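AxyAgu115A (Amphibacillus xylanus NBRC 15112, PDB 6NPS) is a family GH115 alpha-glucuronidase that probably hydrolyses glucuronic acid side groups from arabinoglucuronoxylan. Local coordinates at residues 10-15 with 19-24; 103-106 with 111-114; 131-136 with 153-158; 206-211 with 460-465. The protein carries 3 engineered substitutions. All coordinates share one frame; numbering follows the deposited sequence.

Contact 1. Residues 10-15 with 19-24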
loop_
_atom_site.group_PDB
_atom_site.type_symbol
_atom_site.label_atom_id
_atom_site.label_comp_id
_atom_site.label_asym_id
_atom_site.label_seq_id
_atom_site.Cartn_x
_atom_site.Cartn_y
_atom_site.Cartn_z
ATOM N N GLU A 10 16.871 -24.197 65.319
ATOM C CA GLU A 10 17.467 -25.005 66.385
ATOM C C GLU A 10 16.968 -26.446 66.330
ATOM O O GLU A 10 17.731 -27.391 66.567
ATOM C CB GLU A 10 17.141 -24.411 67.755
ATOM C CG GLU A 10 17.360 -22.920 67.876
ATOM C CD GLU A 10 18.826 -22.523 68.008
ATOM O OE1 GLU A 10 19.095 -21.499 68.677
ATOM O OE2 GLU A 10 19.704 -23.211 67.441
ATOM N N MET A 11 15.698 -26.620 66.014
ATOM C CA MET A 11 15.124 -27.950 65.953
ATOM C C MET A 11 15.780 -28.782 64.860
ATOM O O MET A 11 15.770 -30.011 64.915
ATOM C CB MET A 11 13.614 -27.872 65.718
ATOM C CG MET A 11 12.789 -27.811 66.993
ATOM S SD MET A 11 11.206 -26.980 66.757
ATOM C CE MET A 11 10.991 -26.201 68.356
ATOM N N LEU A 12 16.348 -28.110 63.863
ATOM C CA LEU A 12 16.896 -28.817 62.714
ATOM C C LEU A 12 18.412 -28.982 62.772
ATOM O O LEU A 12 18.944 -29.890 62.123
ATOM C CB LEU A 12 16.511 -28.097 61.414
ATOM C CG LEU A 12 15.014 -27.922 61.158
ATOM C CD1 LEU A 12 14.758 -26.851 60.077
ATOM C CD2 LEU A 12 14.397 -29.225 60.735
ATOM N N MET A 13 19.109 -28.161 63.550
ATOM C CA MET A 13 20.564 -28.215 63.587
ATOM C C MET A 13 21.030 -29.391 64.419
ATOM O O MET A 13 20.443 -29.698 65.459
ATOM C CB MET A 13 21.136 -26.922 64.166
ATOM C CG MET A 13 21.158 -25.785 63.177
ATOM S SD MET A 13 21.654 -24.263 63.983
ATOM C CE MET A 13 20.070 -23.541 64.324
ATOM N N THR A 14 22.119 -30.021 63.970
ATOM C CA THR A 14 22.571 -31.275 64.575
ATOM C C THR A 14 22.953 -31.113 66.042
ATOM O O THR A 14 22.767 -32.049 66.826
ATOM C CB THR A 14 23.751 -31.846 63.780
ATOM O OG1 THR A 14 24.862 -30.951 63.867
ATOM C CG2 THR A 14 23.359 -32.020 62.315
ATOM N N ASP A 15 23.468 -29.943 66.441
ATOM C CA ASP A 15 23.901 -29.761 67.825
ATOM C C ASP A 15 22.744 -29.551 68.807
ATOM O O ASP A 15 22.926 -29.759 70.009
ATOM C CB ASP A 15 24.917 -28.611 67.938
ATOM C CG ASP A 15 24.357 -27.247 67.468
ATOM O OD1 ASP A 15 23.127 -27.082 67.324
ATOM O OD2 ASP A 15 25.180 -26.324 67.255
ATOM N N GLY A 19 15.302 -34.682 67.625
ATOM C CA GLY A 19 15.020 -35.877 66.862
ATOM C C GLY A 19 14.601 -35.499 65.461
ATOM O O GLY A 19 14.661 -34.329 65.067
ATOM N N ALA A 20 14.179 -36.511 64.720
ATOM C CA ALA A 20 13.775 -36.300 63.351
ATOM C C ALA A 20 12.428 -35.593 63.299
ATOM O O ALA A 20 11.554 -35.807 64.141
ATOM C CB ALA A 20 13.698 -37.642 62.604
ATOM N N LEU A 21 12.266 -34.753 62.280
ATOM C CA LEU A 21 11.053 -33.960 62.145
ATOM C C LEU A 21 9.881 -34.781 61.607
ATOM O O LEU A 21 8.766 -34.705 62.136
ATOM C CB LEU A 21 11.320 -32.778 61.218
ATOM C CG LEU A 21 10.080 -31.945 60.933
ATOM C CD1 LEU A 21 9.589 -31.298 62.270
ATOM C CD2 LEU A 21 10.416 -30.904 59.874
ATOM N N PHE A 22 10.108 -35.540 60.533
ATOM C CA PHE A 22 9.053 -36.271 59.835
ATOM C C PHE A 22 9.077 -37.728 60.255
ATOM O O PHE A 22 10.144 -38.315 60.456
ATOM C CB PHE A 22 9.210 -36.210 58.313
ATOM C CG PHE A 22 8.766 -34.909 57.710
ATOM C CD1 PHE A 22 9.565 -33.796 57.796
ATOM C CD2 PHE A 22 7.539 -34.804 57.060
ATOM C CE1 PHE A 22 9.182 -32.597 57.230
ATOM C CE2 PHE A 22 7.139 -33.589 56.491
ATOM C CZ PHE A 22 7.958 -32.482 56.605
ATOM N N TYR A 23 7.891 -38.308 60.367
ATOM C CA TYR A 23 7.734 -39.713 60.692
ATOM C C TYR A 23 7.393 -40.461 59.412
ATOM O O TYR A 23 6.622 -39.962 58.589
ATOM C CB TYR A 23 6.636 -39.890 61.728
ATOM C CG TYR A 23 6.373 -41.346 62.085
ATOM C CD1 TYR A 23 7.381 -42.148 62.597
ATOM C CD2 TYR A 23 5.121 -41.909 61.881
ATOM C CE1 TYR A 23 7.153 -43.491 62.919
ATOM C CE2 TYR A 23 4.872 -43.266 62.221
ATOM C CZ TYR A 23 5.893 -44.038 62.727
ATOM O OH TYR A 23 5.637 -45.354 63.043
ATOM N N GLN A 24 7.982 -41.640 59.222
ATOM C CA GLN A 24 7.811 -42.376 57.976
ATOM C C GLN A 24 7.234 -43.758 58.271
ATOM O O GLN A 24 7.719 -44.460 59.173
ATOM C CB GLN A 24 9.155 -42.503 57.254
ATOM C CG GLN A 24 9.068 -42.590 55.746
ATOM C CD GLN A 24 10.428 -42.382 55.083
ATOM O OE1 GLN A 24 11.260 -43.295 55.063
ATOM N NE2 GLN A 24 10.664 -41.178 54.555
HETATM O O HOH W 1 13.911 -31.962 63.476
#
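Met11 and Gly19 face each other across 8.0 Å between their CA atoms, and Leu12 and Leu21 across 7.8 Å (CA to CA); the end of the short, weakly bonded helix 9-12 stands beside the start of strand 20-23, with no direct backbone bond between them. The gap between the two chains is bridged by one water. It donates to Met11 O at 3.1 Å and to Gly19 O at 2.9 Å, spending both its protons on two backbone carbonyls. Those two oxygens face each other 4.5 Å apart, Met11 O to Gly19 O, and the water bridges them from one side. Next to this polar link comes a small apolar touch. CD2 of Leu12 meets CD2 of Leu21 at 4.4 Å, a light methyl-to-methyl contact. Leu21 sets off toward the helix segment and holds its CG anti to the backbone N (chi1 176°), whereas Leu12 reaches across only with its terminal methyl CD2. Both leucines also lie on Pro51, and Leu12 reaches Phe47, so the pair belongs to a wider apolar cluster. The chain bends at Leu21 and Phe22. Strand 20-23 runs parallel to strand 53-54 with helix 30-47 between them, a beta-alpha-beta crossover in the N-terminal part of the enzyme, and helix 9-12 packs at its entrance.

Contact 2. Residues 103-106 with 111-114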
loop_
_atom_site.group_PDB
_atom_site.type_symbol
_atom_site.label_atom_id
_atom_site.label_comp_id
_atom_site.label_asym_id
_atom_site.label_seq_id
_atom_site.Cartn_x
_atom_site.Cartn_y
_atom_site.Cartn_z
ATOM N N ASP A 103 -1.970 -32.536 70.623
ATOM C CA ASP A 103 -1.160 -32.465 71.830
ATOM C C ASP A 103 -0.805 -33.883 72.263
ATOM O O ASP A 103 -1.672 -34.767 72.259
ATOM C CB ASP A 103 -1.941 -31.725 72.923
ATOM C CG ASP A 103 -1.044 -31.041 73.942
ATOM O OD1 ASP A 103 0.192 -31.181 73.858
ATOM O OD2 ASP A 103 -1.583 -30.354 74.839
ATOM N N GLN A 104 0.470 -34.098 72.601
ATOM C CA GLN A 104 0.957 -35.353 73.165
ATOM C C GLN A 104 0.508 -36.605 72.397
ATOM O O GLN A 104 -0.012 -37.547 72.993
ATOM C CB GLN A 104 0.548 -35.461 74.627
ATOM C CG GLN A 104 1.006 -34.301 75.498
ATOM C CD GLN A 104 2.479 -34.388 75.868
ATOM O OE1 GLN A 104 3.135 -35.398 75.608
ATOM N NE2 GLN A 104 3.005 -33.325 76.475
ATOM N N PRO A 105 0.736 -36.651 71.078
ATOM C CA PRO A 105 0.187 -37.766 70.280
ATOM C C PRO A 105 0.774 -39.124 70.614
ATOM O O PRO A 105 0.053 -40.128 70.587
ATOM C CB PRO A 105 0.525 -37.359 68.845
ATOM C CG PRO A 105 1.725 -36.472 68.986
ATOM C CD PRO A 105 1.506 -35.707 70.255
ATOM N N ILE A 106 2.073 -39.195 70.888
ATOM C CA ILE A 106 2.756 -40.438 71.217
ATOM C C ILE A 106 3.863 -40.085 72.192
ATOM O O ILE A 106 4.172 -38.911 72.404
ATOM C CB ILE A 106 3.347 -41.153 69.979
ATOM C CG1 ILE A 106 4.401 -40.283 69.289
ATOM C CG2 ILE A 106 2.247 -41.560 68.980
ATOM C CD1 ILE A 106 4.646 -40.674 67.830
ATOM N N LYS A 111 4.052 -32.088 70.610
ATOM C CA LYS A 111 3.096 -31.509 69.679
ATOM C C LYS A 111 3.376 -32.110 68.325
ATOM O O LYS A 111 4.528 -32.403 67.997
ATOM C CB LYS A 111 3.173 -29.963 69.536
ATOM C CG LYS A 111 3.022 -29.159 70.809
ATOM C CD LYS A 111 1.619 -29.297 71.417
ATOM C CE LYS A 111 0.529 -28.633 70.576
ATOM N NZ LYS A 111 -0.692 -28.375 71.416
ATOM N N ALA A 112 2.323 -32.292 67.540
ATOM C CA ALA A 112 2.496 -32.760 66.182
ATOM C C ALA A 112 1.506 -32.047 65.278
ATOM O O ALA A 112 0.373 -31.729 65.670
ATOM C CB ALA A 112 2.307 -34.284 66.061
ATOM N N LEU A 113 1.945 -31.814 64.058
ATOM C CA LEU A 113 1.048 -31.443 62.986
ATOM C C LEU A 113 0.617 -32.735 62.290
ATOM O O LEU A 113 1.466 -33.476 61.778
ATOM C CB LEU A 113 1.759 -30.486 62.036
ATOM C CG LEU A 113 1.052 -30.189 60.716
ATOM C CD1 LEU A 113 -0.335 -29.636 61.012
ATOM C CD2 LEU A 113 1.880 -29.195 59.898
ATOM N N VAL A 114 -0.682 -33.031 62.283
ATOM C CA VAL A 114 -1.173 -34.242 61.621
ATOM C C VAL A 114 -1.718 -33.864 60.249
ATOM O O VAL A 114 -2.496 -32.908 60.116
ATOM C CB VAL A 114 -2.237 -34.965 62.469
ATOM C CG1 VAL A 114 -2.773 -36.180 61.714
ATOM C CG2 VAL A 114 -1.618 -35.419 63.779
#
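Asp103 faces Lys111 as an antiparallel, non-hydrogen-bonded pair, with 4.9 Å between their CA atoms and both side chains on the same face of the sheet. A chi1 of -153° swings the Asp103 carboxylate to the side of its own carbonyl carbon, while the lysine chain bends at chi2 and chi3, which lays its CD beside the carboxylate. Asp103 OD1 is in fact nearer to Lys111 CD, at 3.4 Å, than to Lys111 NZ, at 3.8 Å. The salt bridge is therefore long, more an attraction between charges than a direct bond, and the ammonium group has a further, weak hydrogen bond to Met3 O. At Gln104 the backbone takes a positive phi (49°) and turns the corner, keeping a backbone bond to Glu110. Pro105 then comes back toward the other strand, where its ring atom CG rests on Ala112 CB at 3.7 Å. Together these contacts join the two strands 97-106 and 109-117 of the hairpin close to its turn. Strand 64-69 runs parallel to 109-117 on the side away from 97-106, Pro105 packs on Leu79 of helix 74-81, and Lys111 lies against Phe5 of strand 5-8.

Contact 3. Residues 131-136 with 153-158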
loop_
_atom_site.group_PDB
_atom_site.type_symbol
_atom_site.label_atom_id
_atom_site.label_comp_id
_atom_site.label_asym_id
_atom_site.label_seq_id
_atom_site.Cartn_x
_atom_site.Cartn_y
_atom_site.Cartn_z
ATOM N N SER A 131 3.660 -26.858 52.845
ATOM C CA SER A 131 4.561 -26.055 52.013
ATOM C C SER A 131 4.042 -24.634 51.817
ATOM O O SER A 131 4.794 -23.648 51.962
ATOM C CB SER A 131 4.717 -26.790 50.677
ATOM O OG SER A 131 5.978 -26.539 50.122
ATOM N N GLU A 132 2.736 -24.519 51.570
ATOM C CA GLU A 132 2.086 -23.219 51.394
ATOM C C GLU A 132 2.150 -22.354 52.661
ATOM O O GLU A 132 2.425 -21.157 52.581
ATOM C CB GLU A 132 0.631 -23.404 50.958
ATOM C CG GLU A 132 -0.131 -22.101 50.774
ATOM C CD GLU A 132 -1.591 -22.324 50.428
ATOM O OE1 GLU A 132 -1.912 -23.388 49.858
ATOM O OE2 GLU A 132 -2.416 -21.435 50.727
ATOM N N LYS A 133 1.897 -22.956 53.824
ATOM C CA LYS A 133 1.991 -22.228 55.088
ATOM C C LYS A 133 3.423 -21.830 55.434
ATOM O O LYS A 133 3.629 -20.849 56.155
ATOM C CB LYS A 133 1.374 -23.062 56.193
ATOM C CG LYS A 133 -0.086 -22.801 56.190
ATOM C CD LYS A 133 -0.848 -23.607 57.156
ATOM C CE LYS A 133 -2.125 -22.852 57.408
ATOM N NZ LYS A 133 -1.887 -21.399 57.765
ATOM N N LEU A 134 4.412 -22.558 54.944
ATOM C CA LEU A 134 5.785 -22.121 55.107
ATOM C C LEU A 134 6.176 -21.082 54.086
ATOM O O LEU A 134 7.338 -20.665 54.094
ATOM C CB LEU A 134 6.748 -23.287 54.997
ATOM C CG LEU A 134 6.522 -24.324 56.095
ATOM C CD1 LEU A 134 7.430 -25.507 55.878
ATOM C CD2 LEU A 134 6.801 -23.656 57.397
ATOM N N GLY A 135 5.249 -20.663 53.218
ATOM C CA GLY A 135 5.542 -19.589 52.276
ATOM C C GLY A 135 6.139 -20.048 50.959
ATOM O O GLY A 135 6.696 -19.230 50.224
ATOM N N VAL A 136 6.036 -21.326 50.632
ATOM C CA VAL A 136 6.674 -21.852 49.437
ATOM C C VAL A 136 5.681 -21.815 48.282
ATOM O O VAL A 136 4.559 -22.322 48.385
ATOM C CB VAL A 136 7.205 -23.268 49.688
ATOM C CG1 VAL A 136 7.816 -23.870 48.408
ATOM C CG2 VAL A 136 8.208 -23.223 50.840
ATOM N N PHE A 153 8.519 -20.776 62.897
ATOM C CA PHE A 153 7.187 -20.928 62.318
ATOM C C PHE A 153 6.312 -21.497 63.423
ATOM O O PHE A 153 6.771 -22.352 64.184
ATOM C CB PHE A 153 7.230 -21.862 61.101
ATOM C CG PHE A 153 5.888 -22.388 60.663
ATOM C CD1 PHE A 153 5.034 -21.594 59.919
ATOM C CD2 PHE A 153 5.499 -23.688 60.971
ATOM C CE1 PHE A 153 3.807 -22.053 59.518
ATOM C CE2 PHE A 153 4.264 -24.175 60.559
ATOM C CZ PHE A 153 3.420 -23.352 59.829
ATOM N N SER A 154 5.085 -21.002 63.560
ATOM C CA SER A 154 4.230 -21.566 64.597
ATOM C C SER A 154 2.802 -21.687 64.117
ATOM O O SER A 154 2.366 -20.947 63.233
ATOM C CB SER A 154 4.255 -20.737 65.879
ATOM O OG SER A 154 5.568 -20.686 66.367
ATOM N N LEU A 155 2.080 -22.648 64.709
ATOM C CA LEU A 155 0.646 -22.812 64.526
ATOM C C LEU A 155 0.038 -22.954 65.904
ATOM O O LEU A 155 0.625 -23.606 66.769
ATOM C CB LEU A 155 0.284 -24.048 63.699
ATOM C CG LEU A 155 0.794 -24.244 62.273
ATOM C CD1 LEU A 155 0.619 -25.720 61.864
ATOM C CD2 LEU A 155 0.039 -23.352 61.309
ATOM N N LYS A 156 -1.135 -22.357 66.101
ATOM C CA LYS A 156 -1.816 -22.450 67.385
ATOM C C LYS A 156 -2.026 -23.916 67.769
ATOM O O LYS A 156 -2.153 -24.802 66.913
ATOM C CB LYS A 156 -3.147 -21.693 67.322
ATOM C CG LYS A 156 -3.893 -21.626 68.641
ATOM C CD LYS A 156 -3.382 -20.492 69.549
ATOM C CE LYS A 156 -4.474 -20.001 70.502
ATOM N NZ LYS A 156 -4.015 -18.867 71.370
ATOM N N GLY A 157 -2.042 -24.177 69.074
ATOM C CA GLY A 157 -2.108 -25.546 69.563
ATOM C C GLY A 157 -3.365 -26.316 69.176
ATOM O O GLY A 157 -3.382 -27.550 69.274
ATOM N N ASP A 158 -4.421 -25.622 68.753
ATOM C CA ASP A 158 -5.635 -26.281 68.282
ATOM C C ASP A 158 -5.932 -25.948 66.821
ATOM O O ASP A 158 -7.096 -26.011 66.404
ATOM C CB ASP A 158 -6.828 -25.907 69.163
ATOM C CG ASP A 158 -7.066 -24.407 69.226
ATOM O OD1 ASP A 158 -6.239 -23.644 68.684
ATOM O OD2 ASP A 158 -8.075 -23.988 69.833
#
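Leu134, at the end of helix 120-133, comes within 7.4 Å of Phe153 in strand 152-155, CA to CA, and no hydrogen bond joins the two segments. The helix stops in a Schellman motif: Val136 N bonds back to Ser131 O at 3.0 Å and Gly135 N to Glu132 O at 2.9 Å. Gly135 takes the positive phi (89°) that this ending needs, at backbone angles where any side chain would collide with the carbonyl O of Leu134, hence a glycine. Just before it, Leu134 lays its CD2 methyl over the Phe153 ring, 3.6 Å from the ring centroid and only 13° off the normal. This is a CH-pi contact over the middle of one face, with the two side chains crossing at about a right angle. Phe153 sets off toward the helix end, and chi1 164° keeps the ring extended there. The strand that bears it pairs antiparallel with strand 5-8 through backbone bonds from Phe153 to Leu7 and Leu155 to Phe5, forming a small two-stranded sheet. Lys133 O meets the same ring obliquely, 3.6 Å from Phe153 CE1. Further along, the aliphatic part of the lysine reaches down the strand, bringing Lys133 CD to 4.3 Å from Leu155 CD2. Helix 30-47 adds Val43 against Leu134 and Phe47 against Phe153, while Leu155 turns to Phe99 and Val101 of strand 97-106.

Contact 4. Residues 206-211 with 460-465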
loop_
_atom_site.group_PDB
_atom_site.type_symbol
_atom_site.label_atom_id
_atom_site.label_comp_id
_atom_site.label_asym_id
_atom_site.label_seq_id
_atom_site.Cartn_x
_atom_site.Cartn_y
_atom_site.Cartn_z
ATOM N N LEU A 206 0.585 -31.077 40.571
ATOM C CA LEU A 206 0.061 -31.379 41.898
ATOM C C LEU A 206 0.183 -30.179 42.848
ATOM O O LEU A 206 -0.675 -29.989 43.716
ATOM C CB LEU A 206 0.783 -32.593 42.477
ATOM C CG LEU A 206 0.533 -33.960 41.816
ATOM C CD1 LEU A 206 1.529 -34.987 42.315
ATOM C CD2 LEU A 206 -0.921 -34.424 42.170
ATOM N N ARG A 207 1.234 -29.363 42.710
ATOM C CA ARG A 207 1.324 -28.176 43.565
ATOM C C ARG A 207 0.213 -27.188 43.254
ATOM O O ARG A 207 -0.240 -26.442 44.151
ATOM C CB ARG A 207 2.699 -27.518 43.412
ATOM C CG ARG A 207 3.819 -28.238 44.202
ATOM C CD ARG A 207 5.135 -27.470 44.115
ATOM N NE ARG A 207 6.296 -28.163 44.695
ATOM C CZ ARG A 207 6.721 -28.009 45.960
ATOM N NH1 ARG A 207 6.057 -27.212 46.806
ATOM N NH2 ARG A 207 7.826 -28.642 46.380
ATOM N N LEU A 208 -0.239 -27.151 41.985
ATOM C CA LEU A 208 -1.376 -26.321 41.610
ATOM C C LEU A 208 -2.705 -27.013 41.898
ATOM O O LEU A 208 -3.748 -26.507 41.516
ATOM C CB LEU A 208 -1.285 -25.945 40.117
ATOM C CG LEU A 208 -0.033 -25.162 39.733
ATOM C CD1 LEU A 208 -0.000 -24.910 38.228
ATOM C CD2 LEU A 208 0.021 -23.846 40.473
ATOM N N LYS A 209 -2.675 -28.145 42.580
ATOM C CA LYS A 209 -3.854 -28.921 42.976
ATOM C C LYS A 209 -4.594 -29.541 41.782
ATOM O O LYS A 209 -5.808 -29.816 41.869
ATOM C CB LYS A 209 -4.804 -28.081 43.833
ATOM C CG LYS A 209 -4.067 -27.457 45.044
ATOM C CD LYS A 209 -4.923 -26.486 45.816
ATOM C CE LYS A 209 -5.224 -25.244 44.993
ATOM N NZ LYS A 209 -4.275 -24.117 45.265
ATOM N N GLY A 210 -3.899 -29.689 40.638
ATOM C CA GLY A 210 -4.442 -30.408 39.509
ATOM C C GLY A 210 -4.281 -31.921 39.720
ATOM O O GLY A 210 -3.592 -32.407 40.641
ATOM N N ASN A 211 -4.963 -32.703 38.860
ATOM C CA ASN A 211 -4.838 -34.153 38.963
ATOM C C ASN A 211 -4.840 -34.858 37.607
ATOM O O ASN A 211 -4.812 -36.091 37.584
ATOM C CB ASN A 211 -5.968 -34.764 39.867
ATOM C CG ASN A 211 -7.391 -34.517 39.310
ATOM O OD1 ASN A 211 -7.552 -33.983 38.218
ATOM N ND2 ASN A 211 -8.426 -34.928 40.066
ATOM N N PRO A 460 -2.050 -17.523 34.348
ATOM C CA PRO A 460 -3.389 -18.016 33.978
ATOM C C PRO A 460 -3.587 -19.511 34.259
ATOM O O PRO A 460 -4.725 -19.919 34.535
ATOM C CB PRO A 460 -3.494 -17.681 32.486
ATOM C CG PRO A 460 -2.110 -17.590 32.006
ATOM C CD PRO A 460 -1.284 -17.074 33.186
ATOM N N LEU A 461 -2.526 -20.318 34.244
ATOM C CA LEU A 461 -2.661 -21.722 34.645
ATOM C C LEU A 461 -2.966 -21.839 36.136
ATOM O O LEU A 461 -3.800 -22.649 36.552
ATOM C CB LEU A 461 -1.383 -22.506 34.277
ATOM C CG LEU A 461 -1.377 -23.992 34.750
ATOM C CD1 LEU A 461 -2.548 -24.732 34.100
ATOM C CD2 LEU A 461 -0.027 -24.678 34.448
ATOM N N SER A 462 -2.276 -21.055 36.969
ATOM C CA SER A 462 -2.571 -21.059 38.399
ATOM C C SER A 462 -4.038 -20.686 38.630
ATOM O O SER A 462 -4.741 -21.322 39.424
ATOM C CB SER A 462 -1.623 -20.083 39.128
ATOM O OG SER A 462 -0.250 -20.478 39.106
ATOM N N PHE A 463 -4.513 -19.653 37.917
ATOM C CA PHE A 463 -5.886 -19.193 38.070
ATOM C C PHE A 463 -6.884 -20.268 37.642
ATOM O O PHE A 463 -7.880 -20.522 38.328
ATOM C CB PHE A 463 -6.094 -17.900 37.251
ATOM C CG PHE A 463 -7.518 -17.402 37.341
ATOM C CD1 PHE A 463 -8.002 -16.951 38.546
ATOM C CD2 PHE A 463 -8.378 -17.477 36.246
ATOM C CE1 PHE A 463 -9.330 -16.560 38.690
ATOM C CE2 PHE A 463 -9.717 -17.059 36.369
ATOM C CZ PHE A 463 -10.181 -16.605 37.600
ATOM N N PHE A 464 -6.654 -20.860 36.465
ATOM C CA PHE A 464 -7.541 -21.870 35.901
ATOM C C PHE A 464 -7.699 -23.046 36.864
ATOM O O PHE A 464 -8.825 -23.474 37.170
ATOM C CB PHE A 464 -6.959 -22.333 34.560
ATOM C CG PHE A 464 -7.830 -23.323 33.791
ATOM C CD1 PHE A 464 -7.603 -24.680 33.909
ATOM C CD2 PHE A 464 -8.787 -22.873 32.895
ATOM C CE1 PHE A 464 -8.380 -25.623 33.192
ATOM C CE2 PHE A 464 -9.583 -23.771 32.177
ATOM C CZ PHE A 464 -9.359 -25.169 32.312
ATOM N N LEU A 465 -6.583 -23.515 37.424
ATOM C CA LEU A 465 -6.626 -24.638 38.357
ATOM C C LEU A 465 -7.086 -24.228 39.766
ATOM O O LEU A 465 -7.616 -25.075 40.510
ATOM C CB LEU A 465 -5.242 -25.309 38.399
ATOM C CG LEU A 465 -4.880 -26.012 37.066
ATOM C CD1 LEU A 465 -3.508 -26.638 37.113
ATOM C CD2 LEU A 465 -5.910 -27.090 36.704
HETATM O O HOH W 2 -3.535 -23.291 41.210
HETATM O O HOH W 3 -6.922 -27.590 40.353
#
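Leu465 O accepts a hydrogen bond of 2.6 Å from a water that also gives a weak bond to Lys209 O, linking helix 458-469 to the turn after helix 195-207. Lys209 O has a second partner in Arg171 NH2. A second water works one step back along the same turn, donating to Ser462 O at 2.9 Å and to Leu208 O at 3.2 Å. Two waters thus join carbonyls across a buried interface where no direct hydrogen bond spans the segments. Beside these water links, Leu208 points at helix 458-469 and spreads over three residues. CD1 meets Leu461 CD2 at 3.8 Å, the two side chains crossing at about a right angle. CD2 lies against Ser462 OG at 3.6 Å, a packing contact only, since that hydroxyl bonds to Glu458 O within its own helix. CB touches Leu465 CD1 at 3.8 Å. In Leu208, chi1 -60° with chi2 177° sends CD1 to Leu461 and CD2 to Ser462. The chain then leaves the helix by a Schellman motif, with Lys209 at positive phi, its N bonded to Leu206 O and Gly210 N to Leu205 O, and Lys209 NZ forms a salt bridge to Asp466. Helix 195-207 leads into strand 212-214, and helix 458-469 follows strand 446-450. Both strands flank strand 170-174, so the contact packs a helix from the start of the barrel against the one after its last strand, where the ring of the GH115 TIM barrel closes.

In the fold
From the N terminus, the contacts come in series; none nests or crosses. Contact 1 closes a loop of three residues, setting helix 9-12 against strand 20-23, and contact 2 a link of four residues round a hairpin turn. Contact 3 spans sixteen residues and sets the end of helix 120-133 against strand 152-155; contact 4 reaches over 248 between parts of the barrel far apart in sequence. Contacts 2 and 3 touch, Leu113 CD1 lying 4.1 Å from Leu155 CD1, so the hairpin packs on the sheet of strands 5-8 and 152-155. Contacts 3 and 4 meet where Ser131 OG receives a weak hydrogen bond from Arg207 NH1, linking helix 120-133 to helix 195-207. Contact 1 touches none.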